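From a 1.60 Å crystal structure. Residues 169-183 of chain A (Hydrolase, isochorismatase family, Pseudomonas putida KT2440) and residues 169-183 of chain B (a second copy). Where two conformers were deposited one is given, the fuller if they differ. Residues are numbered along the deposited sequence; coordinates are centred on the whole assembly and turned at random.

Chain A (169-183) VIPAAQIHQCEMAVM
Chain B 169-183: VIPAAQIHQCEMAVM

Two copies of one segment pack against each other about a near-twofold relation, burying 647 Å² in total. In each chain residues 169-170 end a strand (phi/psi near -130/134, then -103/122), the proline at 171 (-57/151 in A, -62/149 in B) takes the N-cap position, and helix 172-183 follows with phi/psi near -62/-43. The amides of residues 175-183 bond to the carbonyls four residues back (Ile A175 N to Pro A171 O 3.0 Å, Met A183 N to Glu A179 O 2.8 Å); Gln A174 N also reaches Pro A171 O at 2.9 Å, and Gln B174 N makes a weak bond to Pro B171 O at 3.0 Å. The helix axes approach to 9.5 Å and cross at -106°. In register, the CA atoms of Ile A175 and Cys B178 lie 5.7 Å apart, those of Cys A178 and Ile B175 5.8 Å, and those of Glu A179 and Glu B179 7.9 Å.

Apolar packing centres on the cysteines, both chi1 m and pointing toward the partner: in the conformer given, Cys A178 SG lies 3.2 Å from Cys B178 SG, too far for a disulfide. Ile A170 (m, t) sets CG2 4.0 Å from Cys B178 SG and CD1 3.8 Å from Ala B181 CB; Ile B170 repeats this, with CD1 3.8 Å from Ala A181 CB. The isoleucines at 175 (m, m) point CA-to-CB sideways but bring their ends nearer: Ile A175 CG2 is 4.0 Å from Val B182 CG2, and Val A182 CG2 is 4.1 Å from Ile B175 CG2. Both valines are t.

Polar contacts break the symmetry at residue 174. Gln A174 is m, t (chi3 41°) and Gln B174, in the conformer given, is t, p (chi3 -8°); Gln B174 NE2 donates a hydrogen bond to Gln A174 OE1 at 3.0 Å (N-H...O 153°). A water accepts from Gln B174 NE2 and donates to Gln A174 O, both at 2.9 Å.

The carboxyl groups meet head to head: Glu A179 OE1 and Glu B179 OE1 are 2.5 Å apart, both side chains t, p with chi3 near 7°. Two acid oxygens this close probably mean that one group is protonated and donates to the other; which one is left open.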

# COMPACT_ATOMS: atom_id res chain seq x y z
N VAL A 169 -16.99 12.29 -1.23
CA VAL A 169 -16.08 11.91 -2.30
C VAL A 169 -14.74 12.64 -2.25
O VAL A 169 -14.68 13.84 -2.00
CB VAL A 169 -16.73 12.19 -3.67
CG1 VAL A 169 -15.84 11.65 -4.77
CG2 VAL A 169 -18.11 11.57 -3.75
N ILE A 170 -13.67 11.89 -2.41
CA ILE A 170 -12.34 12.47 -2.52
C ILE A 170 -11.94 12.43 -4.00
O ILE A 170 -11.90 11.35 -4.63
CB ILE A 170 -11.29 11.74 -1.69
CG1 ILE A 170 -11.68 11.72 -0.19
CG2 ILE A 170 -9.92 12.40 -1.88
CD1 ILE A 170 -10.88 10.83 0.71
N PRO A 171 -11.67 13.59 -4.59
CA PRO A 171 -11.25 13.55 -5.98
C PRO A 171 -10.04 12.70 -6.26
O PRO A 171 -9.05 12.67 -5.49
CB PRO A 171 -10.94 15.00 -6.33
CG PRO A 171 -11.64 15.80 -5.32
CD PRO A 171 -11.85 14.97 -4.10
N ALA A 172 -10.02 12.19 -7.48
CA ALA A 172 -8.92 11.41 -8.00
C ALA A 172 -7.57 12.11 -7.82
O ALA A 172 -6.64 11.48 -7.38
CB ALA A 172 -9.18 11.09 -9.46
N ALA A 173 -7.49 13.43 -8.08
CA ALA A 173 -6.23 14.15 -7.95
C ALA A 173 -5.69 14.10 -6.54
O ALA A 173 -4.47 14.06 -6.34
CB ALA A 173 -6.37 15.61 -8.42
N GLN A 174 -6.60 14.15 -5.57
CA GLN A 174 -6.21 14.23 -4.15
C GLN A 174 -5.74 12.83 -3.74
O GLN A 174 -4.68 12.67 -3.11
CB GLN A 174 -7.34 14.70 -3.28
CG GLN A 174 -7.55 16.18 -3.36
CD GLN A 174 -8.66 16.65 -2.49
OE1 GLN A 174 -8.82 16.19 -1.36
NE2 GLN A 174 -9.44 17.61 -3.00
N ILE A 175 -6.49 11.81 -4.15
CA ILE A 175 -6.01 10.44 -3.91
C ILE A 175 -4.62 10.22 -4.51
O ILE A 175 -3.76 9.65 -3.89
CB ILE A 175 -6.96 9.39 -4.52
CG1 ILE A 175 -8.36 9.47 -3.91
CG2 ILE A 175 -6.33 8.01 -4.38
CD1 ILE A 175 -8.48 9.26 -2.42
N HIS A 176 -4.46 10.61 -5.76
CA HIS A 176 -3.22 10.36 -6.47
C HIS A 176 -2.02 11.11 -5.81
O HIS A 176 -0.97 10.54 -5.60
CB HIS A 176 -3.40 10.70 -7.93
CG HIS A 176 -2.28 10.23 -8.80
ND1 HIS A 176 -2.04 8.89 -9.04
CD2 HIS A 176 -1.32 10.90 -9.49
CE1 HIS A 176 -1.01 8.76 -9.84
NE2 HIS A 176 -0.56 9.97 -10.14
N GLN A 177 -2.21 12.37 -5.46
CA GLN A 177 -1.17 13.17 -4.81
C GLN A 177 -0.81 12.57 -3.47
O GLN A 177 0.35 12.47 -3.15
CB GLN A 177 -1.60 14.63 -4.62
N CYS A 178 -1.81 12.17 -2.69
CA CYS A 178 -1.51 11.55 -1.42
C CYS A 178 -0.73 10.26 -1.62
O CYS A 178 0.28 10.01 -0.94
CB CYS A 178 -2.80 11.34 -0.61
SG CYS A 178 -3.56 12.89 0.01
N GLU A 179 -1.12 9.42 -2.57
CA GLU A 179 -0.39 8.18 -2.77
C GLU A 179 1.01 8.40 -3.30
O GLU A 179 1.90 7.66 -2.92
CB GLU A 179 -1.14 7.15 -3.58
CG GLU A 179 -0.66 5.69 -3.24
CD GLU A 179 -1.03 5.14 -1.84
OE1 GLU A 179 -1.80 5.78 -1.08
OE2 GLU A 179 -0.54 4.02 -1.46
N MSE A 180 1.22 9.47 -4.08
CA MSE A 180 2.55 9.80 -4.58
C MSE A 180 3.41 10.24 -3.41
O MSE A 180 4.57 9.84 -3.32
CB MSE A 180 2.61 10.84 -5.71
CG MSE A 180 2.02 10.45 -7.09
SE MSE A 180 2.61 8.70 -7.70
CE MSE A 180 1.09 7.64 -7.13
N ALA A 181 2.84 11.01 -2.48
CA ALA A 181 3.57 11.43 -1.28
C ALA A 181 3.95 10.21 -0.41
O ALA A 181 5.08 10.14 0.12
CB ALA A 181 2.76 12.45 -0.48
N VAL A 182 3.00 9.30 -0.26
CA VAL A 182 3.17 8.04 0.50
C VAL A 182 4.28 7.16 -0.12
O VAL A 182 5.19 6.69 0.57
CB VAL A 182 1.82 7.29 0.58
CG1 VAL A 182 1.98 5.81 0.92
CG2 VAL A 182 0.88 8.01 1.55
N MSE A 183 4.22 6.98 -1.44
CA MSE A 183 5.27 6.27 -2.17
C MSE A 183 6.63 6.92 -1.98
O MSE A 183 7.59 6.24 -1.67
CB MSE A 183 4.89 6.23 -3.66
CG MSE A 183 3.64 5.37 -3.91
SE MSE A 183 4.04 3.49 -3.79
CE MSE A 183 3.19 3.13 -2.10
N VAL B 169 3.35 20.35 1.22
CA VAL B 169 3.15 19.47 2.36
C VAL B 169 1.70 19.07 2.42
O VAL B 169 0.81 19.89 2.30
CB VAL B 169 3.54 20.11 3.70
CG1 VAL B 169 3.33 19.13 4.86
CG2 VAL B 169 4.97 20.57 3.69
N ILE B 170 1.48 17.78 2.61
CA ILE B 170 0.12 17.27 2.77
C ILE B 170 -0.08 16.95 4.28
O ILE B 170 0.69 16.17 4.86
CB ILE B 170 -0.17 16.03 1.91
CG1 ILE B 170 0.09 16.28 0.43
CG2 ILE B 170 -1.60 15.57 2.18
CD1 ILE B 170 0.06 15.06 -0.45
N PRO B 171 -1.11 17.58 4.90
CA PRO B 171 -1.33 17.33 6.33
C PRO B 171 -1.64 15.88 6.64
O PRO B 171 -2.29 15.20 5.84
CB PRO B 171 -2.53 18.19 6.69
CG PRO B 171 -2.57 19.25 5.67
CD PRO B 171 -1.90 18.72 4.42
N ALA B 172 -1.23 15.47 7.83
CA ALA B 172 -1.49 14.11 8.33
C ALA B 172 -2.96 13.70 8.14
O ALA B 172 -3.23 12.62 7.70
CB ALA B 172 -1.08 14.00 9.78
N ALA B 173 -3.89 14.61 8.44
CA ALA B 173 -5.32 14.31 8.39
C ALA B 173 -5.76 13.96 6.98
O ALA B 173 -6.61 13.10 6.79
CB ALA B 173 -6.14 15.47 8.92
N GLN B 174 -5.19 14.66 6.00
CA GLN B 174 -5.47 14.41 4.59
C GLN B 174 -4.89 13.10 4.12
O GLN B 174 -5.56 12.35 3.43
CB GLN B 174 -4.88 15.54 3.73
CG GLN B 174 -5.02 15.33 2.25
CD GLN B 174 -6.43 15.43 1.74
OE1 GLN B 174 -7.39 15.52 2.50
NE2 GLN B 174 -6.58 15.41 0.41
N ILE B 175 -3.63 12.83 4.46
CA ILE B 175 -3.00 11.52 4.19
C ILE B 175 -3.92 10.42 4.74
O ILE B 175 -4.17 9.44 4.06
CB ILE B 175 -1.59 11.38 4.78
CG1 ILE B 175 -0.63 12.39 4.15
CG2 ILE B 175 -1.04 9.95 4.60
CD1 ILE B 175 -0.42 12.34 2.64
N HIS B 176 -4.28 10.55 6.01
CA HIS B 176 -5.02 9.51 6.68
C HIS B 176 -6.38 9.28 6.03
O HIS B 176 -6.74 8.12 5.75
CB HIS B 176 -5.14 9.85 8.16
CG HIS B 176 -5.59 8.70 9.00
ND1 HIS B 176 -4.81 7.57 9.20
CD2 HIS B 176 -6.75 8.48 9.66
CE1 HIS B 176 -5.47 6.73 9.98
NE2 HIS B 176 -6.64 7.26 10.27
N GLN B 177 -7.13 10.34 5.76
CA GLN B 177 -8.43 10.20 5.11
C GLN B 177 -8.30 9.54 3.74
O GLN B 177 -9.06 8.67 3.39
CB GLN B 177 -9.12 11.54 5.02
CG GLN B 177 -10.60 11.42 4.75
CD GLN B 177 -11.30 12.73 4.94
OE1 GLN B 177 -11.54 13.43 3.98
NE2 GLN B 177 -11.60 13.08 6.17
N CYS B 178 -7.34 10.01 2.94
CA CYS B 178 -7.14 9.40 1.63
C CYS B 178 -6.79 7.92 1.76
O CYS B 178 -7.33 7.06 1.04
CB CYS B 178 -6.07 10.14 0.83
SG CYS B 178 -6.61 11.80 0.23
N GLU B 179 -5.87 7.58 2.67
CA GLU B 179 -5.55 6.18 2.81
C GLU B 179 -6.75 5.35 3.31
O GLU B 179 -6.87 4.18 2.92
CB GLU B 179 -4.29 5.88 3.63
CG GLU B 179 -3.62 4.52 3.26
CD GLU B 179 -2.92 4.43 1.88
OE1 GLU B 179 -2.81 5.46 1.17
OE2 GLU B 179 -2.48 3.31 1.47
N MSE B 180 -7.63 5.93 4.12
CA MSE B 180 -8.84 5.21 4.55
C MSE B 180 -9.76 4.95 3.36
O MSE B 180 -10.31 3.87 3.24
CB MSE B 180 -9.60 5.89 5.68
CG MSE B 180 -8.90 5.98 7.05
SE MSE B 180 -8.14 4.32 7.66
CE MSE B 180 -6.27 4.60 7.16
N ALA B 181 -9.88 5.93 2.47
CA ALA B 181 -10.70 5.75 1.24
C ALA B 181 -10.07 4.64 0.34
O ALA B 181 -10.79 3.74 -0.23
CB ALA B 181 -10.80 7.07 0.49
N VAL B 182 -8.75 4.68 0.21
CA VAL B 182 -7.97 3.66 -0.52
C VAL B 182 -8.16 2.24 0.05
O VAL B 182 -8.43 1.27 -0.66
CB VAL B 182 -6.48 4.10 -0.53
CG1 VAL B 182 -5.54 2.94 -0.91
CG2 VAL B 182 -6.29 5.26 -1.46
N MSE B 183 -8.01 2.12 1.37
CA MSE B 183 -8.23 0.87 2.08
C MSE B 183 -9.64 0.34 1.87
O MSE B 183 -9.85 -0.79 1.50
CB MSE B 183 -7.92 1.05 3.56
CG MSE B 183 -6.43 1.30 3.86
SE MSE B 183 -5.40 -0.35 3.70
CE MSE B 183 -4.54 0.04 2.03
O HOH W 1 -4.33 14.91 -1.28